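Local coordinates for periplasmic binding protein (Mycobacterium smegmatis, PDB 4MDY) that probably binds an iron-containing solute, such as a ferric siderophore, outside the cell membrane and hands it to an ABC transporter for uptake, at residues L178-T183 / V189-P194; G182-G187 / I215-I220; L209-L214 / A221-G226. All coordinates share one frame; numbering follows the deposited sequence.

Contact 1 of 3, residues L178-T183 / V189-P194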
loop_
_atom_site.group_PDB
_atom_site.type_symbol
_atom_site.label_atom_id
_atom_site.label_comp_id
_atom_site.label_asym_id
_atom_site.label_seq_id
_atom_site.Cartn_x
_atom_site.Cartn_y
_atom_site.Cartn_z
ATOM N N LEU A 178 -6.731 -1.694 16.290
ATOM C CA LEU A 178 -7.393 -0.897 15.265
ATOM C C LEU A 178 -6.335 -0.101 14.515
ATOM O O LEU A 178 -5.363 0.383 15.109
ATOM C CB LEU A 178 -8.423 0.059 15.876
ATOM C CG LEU A 178 -9.720 -0.537 16.434
ATOM C CD1 LEU A 178 -10.476 0.510 17.237
ATOM C CD2 LEU A 178 -10.603 -1.080 15.320
ATOM N N LEU A 179 -6.539 0.019 13.206
ATOM C CA LEU A 179 -5.672 0.773 12.332
ATOM C C LEU A 179 -6.432 2.000 11.841
ATOM O O LEU A 179 -7.384 1.887 11.061
ATOM C CB LEU A 179 -5.232 -0.090 11.152
ATOM C CG LEU A 179 -4.304 0.589 10.149
ATOM C CD1 LEU A 179 -2.996 0.974 10.829
ATOM C CD2 LEU A 179 -4.050 -0.318 8.955
ATOM N N LEU A 180 -5.981 3.168 12.290
ATOM C CA LEU A 180 -6.733 4.407 12.159
ATOM C C LEU A 180 -5.988 5.424 11.314
ATOM O O LEU A 180 -4.766 5.415 11.259
ATOM C CB LEU A 180 -7.003 4.999 13.549
ATOM C CG LEU A 180 -7.680 4.057 14.562
ATOM C CD1 LEU A 180 -7.869 4.749 15.899
ATOM C CD2 LEU A 180 -9.015 3.555 14.031
ATOM N N GLY A 181 -6.743 6.303 10.666
ATOM C CA GLY A 181 -6.167 7.378 9.874
ATOM C C GLY A 181 -5.527 8.420 10.773
ATOM O O GLY A 181 -5.913 8.577 11.933
ATOM N N GLY A 182 -4.539 9.125 10.234
ATOM C CA GLY A 182 -3.768 10.104 11.006
ATOM C C GLY A 182 -4.475 11.431 11.215
ATOM O O GLY A 182 -4.013 12.258 12.001
ATOM N N THR A 183 -5.575 11.645 10.494
ATOM C CA THR A 183 -6.407 12.839 10.643
ATOM C C THR A 183 -7.878 12.462 10.856
ATOM O O THR A 183 -8.340 11.404 10.408
ATOM C CB THR A 183 -6.283 13.763 9.414
ATOM O OG1 THR A 183 -6.710 13.068 8.235
ATOM C CG2 THR A 183 -4.837 14.220 9.220
ATOM N N VAL A 189 -13.491 9.504 13.285
ATOM C CA VAL A 189 -12.265 8.738 13.124
ATOM C C VAL A 189 -12.362 7.872 11.879
ATOM O O VAL A 189 -13.380 7.209 11.645
ATOM C CB VAL A 189 -12.001 7.839 14.352
ATOM C CG1 VAL A 189 -10.879 6.849 14.074
ATOM C CG2 VAL A 189 -11.684 8.690 15.573
ATOM N N GLN A 190 -11.291 7.878 11.094
ATOM C CA GLN A 190 -11.178 7.024 9.921
ATOM C C GLN A 190 -10.491 5.720 10.305
ATOM O O GLN A 190 -9.518 5.723 11.052
ATOM C CB GLN A 190 -10.407 7.753 8.835
ATOM C CG GLN A 190 -11.053 9.087 8.503
ATOM C CD GLN A 190 -10.401 9.785 7.337
ATOM O OE1 GLN A 190 -9.399 10.485 7.503
ATOM N NE2 GLN A 190 -10.975 9.622 6.154
ATOM N N ALA A 191 -11.005 4.605 9.801
ATOM C CA ALA A 191 -10.449 3.290 10.127
ATOM C C ALA A 191 -10.346 2.395 8.897
ATOM O O ALA A 191 -11.032 2.600 7.898
ATOM C CB ALA A 191 -11.284 2.611 11.195
ATOM N N THR A 192 -9.467 1.409 8.987
ATOM C CA THR A 192 -9.336 0.398 7.961
ATOM C C THR A 192 -10.116 -0.845 8.410
ATOM O O THR A 192 -9.718 -1.525 9.359
ATOM C CB THR A 192 -7.859 0.061 7.701
ATOM O OG1 THR A 192 -7.179 1.231 7.218
ATOM C CG2 THR A 192 -7.738 -1.048 6.668
ATOM N N PRO A 193 -11.248 -1.132 7.744
ATOM C CA PRO A 193 -12.009 -2.305 8.152
ATOM C C PRO A 193 -11.229 -3.588 7.867
ATOM O O PRO A 193 -10.372 -3.602 6.981
ATOM C CB PRO A 193 -13.268 -2.238 7.280
ATOM C CG PRO A 193 -13.381 -0.812 6.870
ATOM C CD PRO A 193 -11.960 -0.348 6.720
ATOM N N PRO A 194 -11.507 -4.655 8.626
ATOM C CA PRO A 194 -10.847 -5.926 8.351
ATOM C C PRO A 194 -10.915 -6.302 6.869
ATOM O O PRO A 194 -11.924 -6.081 6.220
ATOM C CB PRO A 194 -11.635 -6.921 9.204
ATOM C CG PRO A 194 -12.166 -6.117 10.334
ATOM C CD PRO A 194 -12.384 -4.728 9.810
HETATM O O HOH W 1 -6.927 3.404 8.665
HETATM O O HOH W 2 -8.735 -1.331 11.893
HETATM O O HOH W 3 -8.811 9.195 11.816
#

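Contact 2 of 3, residues G182-G187 / I215-I220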
loop_
_atom_site.group_PDB
_atom_site.type_symbol
_atom_site.label_atom_id
_atom_site.label_comp_id
_atom_site.label_asym_id
_atom_site.label_seq_id
_atom_site.Cartn_x
_atom_site.Cartn_y
_atom_site.Cartn_z
ATOM N N GLY A 182 -4.539 9.125 10.234
ATOM C CA GLY A 182 -3.768 10.104 11.006
ATOM C C GLY A 182 -4.475 11.431 11.215
ATOM O O GLY A 182 -4.013 12.258 12.001
ATOM N N THR A 183 -5.575 11.645 10.494
ATOM C CA THR A 183 -6.407 12.839 10.643
ATOM C C THR A 183 -7.878 12.462 10.856
ATOM O O THR A 183 -8.340 11.404 10.408
ATOM C CB THR A 183 -6.283 13.763 9.414
ATOM O OG1 THR A 183 -6.710 13.068 8.235
ATOM C CG2 THR A 183 -4.837 14.220 9.220
ATOM N N LEU A 184 -8.609 13.322 11.556
ATOM C CA LEU A 184 -10.051 13.135 11.707
ATOM C C LEU A 184 -10.737 13.648 10.445
ATOM O O LEU A 184 -10.180 14.471 9.717
ATOM C CB LEU A 184 -10.583 13.863 12.946
ATOM C CG LEU A 184 -9.956 13.499 14.298
ATOM C CD1 LEU A 184 -10.521 14.371 15.404
ATOM C CD2 LEU A 184 -10.174 12.035 14.637
ATOM N N TYR A 185 -11.929 13.131 10.174
ATOM C CA TYR A 185 -12.743 13.589 9.056
ATOM C C TYR A 185 -14.069 14.075 9.613
ATOM O O TYR A 185 -14.828 13.289 10.180
ATOM C CB TYR A 185 -12.999 12.466 8.040
ATOM C CG TYR A 185 -13.862 12.945 6.896
ATOM C CD1 TYR A 185 -13.307 13.670 5.852
ATOM C CD2 TYR A 185 -15.235 12.717 6.885
ATOM C CE1 TYR A 185 -14.086 14.141 4.811
ATOM C CE2 TYR A 185 -16.028 13.182 5.844
ATOM C CZ TYR A 185 -15.445 13.892 4.811
ATOM O OH TYR A 185 -16.206 14.367 3.769
ATOM N N ARG A 186 -14.338 15.369 9.464
ATOM C CA ARG A 186 -15.554 15.980 10.002
ATOM C C ARG A 186 -15.803 15.544 11.447
ATOM O O ARG A 186 -16.923 15.175 11.807
ATOM C CB ARG A 186 -16.763 15.646 9.108
ATOM C CG ARG A 186 -16.619 16.138 7.676
ATOM C CD ARG A 186 -17.843 15.835 6.817
ATOM N NE ARG A 186 -19.009 16.638 7.198
ATOM C CZ ARG A 186 -20.212 16.163 7.538
ATOM N NH1 ARG A 186 -21.179 17.013 7.860
ATOM N NH2 ARG A 186 -20.473 14.855 7.553
ATOM N N GLY A 187 -14.746 15.559 12.261
ATOM C CA GLY A 187 -14.842 15.191 13.677
ATOM C C GLY A 187 -14.874 13.693 13.987
ATOM O O GLY A 187 -14.862 13.307 15.155
ATOM N N ILE A 215 -15.909 6.160 11.800
ATOM C CA ILE A 215 -16.564 6.108 13.089
ATOM C C ILE A 215 -17.067 7.519 13.407
ATOM O O ILE A 215 -16.265 8.431 13.619
ATOM C CB ILE A 215 -15.581 5.639 14.170
ATOM C CG1 ILE A 215 -15.007 4.268 13.790
ATOM C CG2 ILE A 215 -16.251 5.584 15.533
ATOM C CD1 ILE A 215 -13.698 3.951 14.474
ATOM N N PRO A 216 -18.397 7.709 13.429
ATOM C CA PRO A 216 -18.906 9.048 13.708
ATOM C C PRO A 216 -18.488 9.548 15.092
ATOM O O PRO A 216 -18.223 8.751 15.986
ATOM C CB PRO A 216 -20.423 8.889 13.603
ATOM C CG PRO A 216 -20.686 7.429 13.744
ATOM C CD PRO A 216 -19.479 6.727 13.219
ATOM N N ARG A 217 -18.422 10.865 15.249
ATOM C CA ARG A 217 -17.896 11.468 16.473
ATOM C C ARG A 217 -18.573 10.951 17.749
ATOM O O ARG A 217 -17.914 10.727 18.761
ATOM C CB ARG A 217 -18.026 12.989 16.405
ATOM C CG ARG A 217 -17.164 13.705 17.423
ATOM C CD ARG A 217 -16.998 15.181 17.094
ATOM N NE ARG A 217 -16.229 15.842 18.142
ATOM C CZ ARG A 217 -14.914 15.724 18.305
ATOM N NH1 ARG A 217 -14.187 14.976 17.476
ATOM N NH2 ARG A 217 -14.317 16.361 19.311
ATOM N N ASP A 218 -19.886 10.755 17.695
ATOM C CA ASP A 218 -20.626 10.289 18.864
ATOM C C ASP A 218 -20.357 8.807 19.230
ATOM O O ASP A 218 -20.756 8.361 20.309
ATOM C CB ASP A 218 -22.128 10.569 18.705
ATOM C CG ASP A 218 -22.769 9.754 17.609
ATOM O OD1 ASP A 218 -22.126 9.528 16.567
ATOM O OD2 ASP A 218 -23.930 9.350 17.786
ATOM N N GLU A 219 -19.671 8.061 18.359
ATOM C CA GLU A 219 -19.368 6.638 18.610
ATOM C C GLU A 219 -17.890 6.337 18.888
ATOM O O GLU A 219 -17.512 5.188 19.066
ATOM C CB GLU A 219 -19.847 5.785 17.428
ATOM C CG GLU A 219 -21.361 5.685 17.324
ATOM C CD GLU A 219 -21.817 4.913 16.095
ATOM O OE1 GLU A 219 -21.146 3.930 15.715
ATOM O OE2 GLU A 219 -22.853 5.291 15.505
ATOM N N ILE A 220 -17.052 7.361 18.935
ATOM C CA ILE A 220 -15.612 7.152 19.060
ATOM C C ILE A 220 -15.226 6.361 20.310
ATOM O O ILE A 220 -14.489 5.378 20.216
ATOM C CB ILE A 220 -14.853 8.491 19.037
ATOM C CG1 ILE A 220 -14.916 9.090 17.637
ATOM C CG2 ILE A 220 -13.403 8.303 19.445
ATOM C CD1 ILE A 220 -14.470 10.534 17.581
#

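Contact 3 of 3, residues L209-L214 / A221-G226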
loop_
_atom_site.group_PDB
_atom_site.type_symbol
_atom_site.label_atom_id
_atom_site.label_comp_id
_atom_site.label_asym_id
_atom_site.label_seq_id
_atom_site.Cartn_x
_atom_site.Cartn_y
_atom_site.Cartn_z
ATOM N N LEU A 209 -10.179 -5.961 15.134
ATOM C CA LEU A 209 -11.582 -5.688 15.442
ATOM C C LEU A 209 -12.387 -5.273 14.214
ATOM O O LEU A 209 -11.910 -4.504 13.389
ATOM C CB LEU A 209 -11.681 -4.544 16.457
ATOM C CG LEU A 209 -11.268 -4.816 17.893
ATOM C CD1 LEU A 209 -11.394 -3.525 18.694
ATOM C CD2 LEU A 209 -12.119 -5.932 18.491
ATOM N N GLN A 210 -13.612 -5.778 14.112
ATOM C CA GLN A 210 -14.583 -5.246 13.160
ATOM C C GLN A 210 -14.817 -3.768 13.452
ATOM O O GLN A 210 -15.037 -3.381 14.596
ATOM C CB GLN A 210 -15.917 -6.012 13.228
ATOM C CG GLN A 210 -16.104 -7.028 12.112
ATOM C CD GLN A 210 -16.157 -6.379 10.736
ATOM O OE1 GLN A 210 -16.638 -5.251 10.582
ATOM N NE2 GLN A 210 -15.657 -7.086 9.728
ATOM N N VAL A 211 -14.753 -2.948 12.413
ATOM C CA VAL A 211 -14.885 -1.509 12.565
ATOM C C VAL A 211 -15.368 -0.925 11.228
ATOM O O VAL A 211 -14.995 -1.425 10.166
ATOM C CB VAL A 211 -13.530 -0.888 13.013
ATOM C CG1 VAL A 211 -12.482 -0.966 11.908
ATOM C CG2 VAL A 211 -13.694 0.551 13.462
ATOM N N PRO A 212 -16.216 0.118 11.274
ATOM C CA PRO A 212 -16.600 0.784 10.026
ATOM C C PRO A 212 -15.486 1.689 9.515
ATOM O O PRO A 212 -14.620 2.082 10.284
ATOM C CB PRO A 212 -17.845 1.595 10.410
ATOM C CG PRO A 212 -18.001 1.488 11.888
ATOM C CD PRO A 212 -16.849 0.728 12.456
ATOM N N ALA A 213 -15.520 2.015 8.226
ATOM C CA ALA A 213 -14.479 2.830 7.604
ATOM C C ALA A 213 -14.413 4.226 8.223
ATOM O O ALA A 213 -13.361 4.875 8.213
ATOM C CB ALA A 213 -14.723 2.935 6.108
ATOM N N LEU A 214 -15.549 4.673 8.746
ATOM C CA LEU A 214 -15.660 5.948 9.418
ATOM C C LEU A 214 -16.491 5.762 10.678
ATOM O O LEU A 214 -17.620 5.269 10.633
ATOM C CB LEU A 214 -16.316 6.972 8.497
ATOM C CG LEU A 214 -16.425 8.414 9.002
ATOM C CD1 LEU A 214 -15.054 9.064 9.095
ATOM C CD2 LEU A 214 -17.336 9.206 8.085
ATOM N N ALA A 221 -15.711 6.796 21.468
ATOM C CA ALA A 221 -15.425 6.112 22.729
ATOM C C ALA A 221 -15.952 4.677 22.694
ATOM O O ALA A 221 -15.230 3.739 23.019
ATOM C CB ALA A 221 -16.024 6.869 23.905
ATOM N N SER A 222 -17.194 4.528 22.257
ATOM C CA SER A 222 -17.860 3.232 22.173
ATOM C C SER A 222 -17.031 2.202 21.376
ATOM O O SER A 222 -16.926 1.048 21.771
ATOM C CB SER A 222 -19.250 3.429 21.544
ATOM O OG SER A 222 -19.840 2.206 21.169
ATOM N N VAL A 223 -16.433 2.631 20.269
ATOM C CA VAL A 223 -15.680 1.719 19.407
ATOM C C VAL A 223 -14.214 1.566 19.802
ATOM O O VAL A 223 -13.702 0.435 19.883
ATOM C CB VAL A 223 -15.758 2.163 17.938
ATOM C CG1 VAL A 223 -14.975 1.202 17.048
ATOM C CG2 VAL A 223 -17.209 2.240 17.496
ATOM N N LEU A 224 -13.544 2.695 20.033
ATOM C CA LEU A 224 -12.098 2.708 20.268
ATOM C C LEU A 224 -11.701 2.159 21.637
ATOM O O LEU A 224 -10.621 1.589 21.780
ATOM C CB LEU A 224 -11.497 4.112 20.057
ATOM C CG LEU A 224 -11.101 4.464 18.618
ATOM C CD1 LEU A 224 -12.271 4.336 17.668
ATOM C CD2 LEU A 224 -10.495 5.860 18.528
ATOM N N ASP A 225 -12.566 2.304 22.638
ATOM C CA ASP A 225 -12.247 1.758 23.960
ATOM C C ASP A 225 -12.344 0.231 23.981
ATOM O O ASP A 225 -11.997 -0.391 24.978
ATOM C CB ASP A 225 -13.111 2.392 25.058
ATOM C CG ASP A 225 -12.706 3.835 25.372
ATOM O OD1 ASP A 225 -11.536 4.212 25.129
ATOM O OD2 ASP A 225 -13.563 4.590 25.880
ATOM N N GLY A 226 -12.800 -0.367 22.880
ATOM C CA GLY A 226 -12.787 -1.826 22.728
ATOM C C GLY A 226 -11.439 -2.426 22.339
ATOM O O GLY A 226 -11.293 -3.651 22.325
#

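Contact 1 of 3, residues L178-T183 / V189-P194
Leu180 and Ala191, with CA atoms 4.4 Å apart, form a single antiparallel bridge as a non-hydrogen-bonded pair, flanked by two backbone bonds. The chain after strand 176-181 thus loops round and returns beside its end, an irregular addition to the parallel sheet of the Rossmann-like lobe. Thr192 N donates to Leu179 O (3.0 Å), nearly head-on at a C=O...N angle of 173°. Gly181 N donates to Gln190 O (2.9 Å) from well above the carbonyl plane; lacking a side chain, Gly181 lets the Gln190 backbone and CB come close.

The tight part is apolar. Leu180 CG is anti to its carbonyl carbon (chi1 -54°), which carries CD2 across to Val189 CG1 and Ala191 CB, each 3.8 Å away; the Leu180 and Val189 side chains meet at a slant, and small Ala191 lets the same methyl lie close to the backbone.

Elsewhere the contact is looser and partly bridged by water: one molecule joins Leu179 O to Thr192 OG1, another Leu179 N to Thr192 O, and a third is held by Gly181 O, Thr183 O and Gln190 N.

In the parallel sheet Leu180 pairs with Ile231 and Thr233 of strand 229-233, and its side chain packs on Leu224 of helix 220-224, while Val189 pairs with Ile215 of strand 214-215.

Contact 2 of 3, residues G182-G187 / I215-I220
Arg217 reaches Gly187 because its CG stands anti to the backbone N (chi1 -163°) and the chain then runs extended from CG to NE, which lays CB, CG and CD along the Gly187 carbonyl and brings NH1 round to its oxygen. Both residues sit in turns of the Rossmann-like C-terminal lobe of a solute-binding protein. Arg217 and Asp218 are the central residues of a type I beta turn closed by Glu219 N to Pro216 O (2.9 Å), and this turn leads into helix 220-224. Arg186 and Gly187 have the positive phi values of the two middle residues of a type I' turn, a backbone shape that glycine adopts readily, in the connection between strands 176-181 and 189-190.

Gly187 has a second reason to be glycine: the Arg217 chain passes over it, with CD 4.0 Å from Gly187 CA, and a bare alpha carbon allows that approach. The arginine methylenes line one carbonyl oxygen, Arg217 CG coming to 3.3 Å from Gly187 O. Ile220 adds an apolar neighbour, its CD1 3.7 Å from Gly187 O, and Leu184 CD1 lies near the edge of the guanidinium, 4.3 Å from Arg217 NH1.

An arginine fits here because it combines a long apolar stem with a flat head that has several N-H groups. The side chain also packs on Pro247 and Ile248 of helix 247-250, and NH1 forms a salt bridge with Asp246 OD2, a charge that probably holds the head in place. Ile220, buried, also packs on Val189 and Ile248.

The polar link across the two turns is one bond: Arg217 NH1 donates to Gly187 O at 2.9 Å with an N-H...O angle of 160°, the oxygen lying in the guanidinium plane and the donor meeting a lone pair in the carbonyl plane.

Contact 3 of 3, residues L209-L214 / A221-G226
Val211 and Val223 meet methyl to methyl, Val211 CG2 lying 3.9 Å from Val223 CG1, with the two side chains crossing at about a right angle. Each touching methyl is the one anti to its own backbone N; in Val211 this leaves CG1 wedged between N and the carbonyl carbon (chi1 69°). Valine suits both positions, since a beta-branched side chain presents a compact methyl close to the backbone and has few rotamers to lose on packing.

The second touch is of another kind. Leu209 sends CD1 to the backbone of Gly226, 3.6 Å from its O and 3.8 Å from its C, so an apolar methyl lies against a peptide carbonyl rather than a side chain. Gly226, with no side chain of its own, gives the leucine direct access to that backbone.

The next shell fixes these groups. Asp225 N bonds to Ala221 O (3.0 Å) in helical fashion, and a tighter turn follows as Gly226 N bonds to Val223 O (3.2 Å), setting the Gly226 carbonyl near Leu209. Asp225 OD1 accepts a bond from Ala253 N and ties this segment to helix 253-256. On the other segment, Leu209 and Val211 rest on Leu178, while Val223 leans on Ile215. Leu224, whose CB is directed away from 209-214, faces the sheet and packs on Leu180, Leu230 and Trp232.

Helix 220-224 thus lies on the path from edge strand 207-208 to strand 229-233, which are parallel and separated by strand 176-181: a beta-alpha-beta crossover, the building unit of Rossmann-like lobes such as this one.

All three contacts lie in one corner of the same lobe, their centres 9 to 10 Å apart. Contact 1 is nearest the middle of the chain and has three buried residues among the eight that touch; it alone joins two backbones through two hydrogen bonds between peptide groups, with water bridging its looser parts. Contacts 2 and 3 are smaller and more peripheral, each with one buried residue of four: contact 2 depends on a single charged side chain gripping a carbonyl, contact 3 on van der Waals packing. The 189-194 segment connects them, since Val189 O probably bonds to Ile215 N of contact 2 and Ala191 N to Ala213 O of contact 3. Helix 220-224 is shared by contacts 2 and 3.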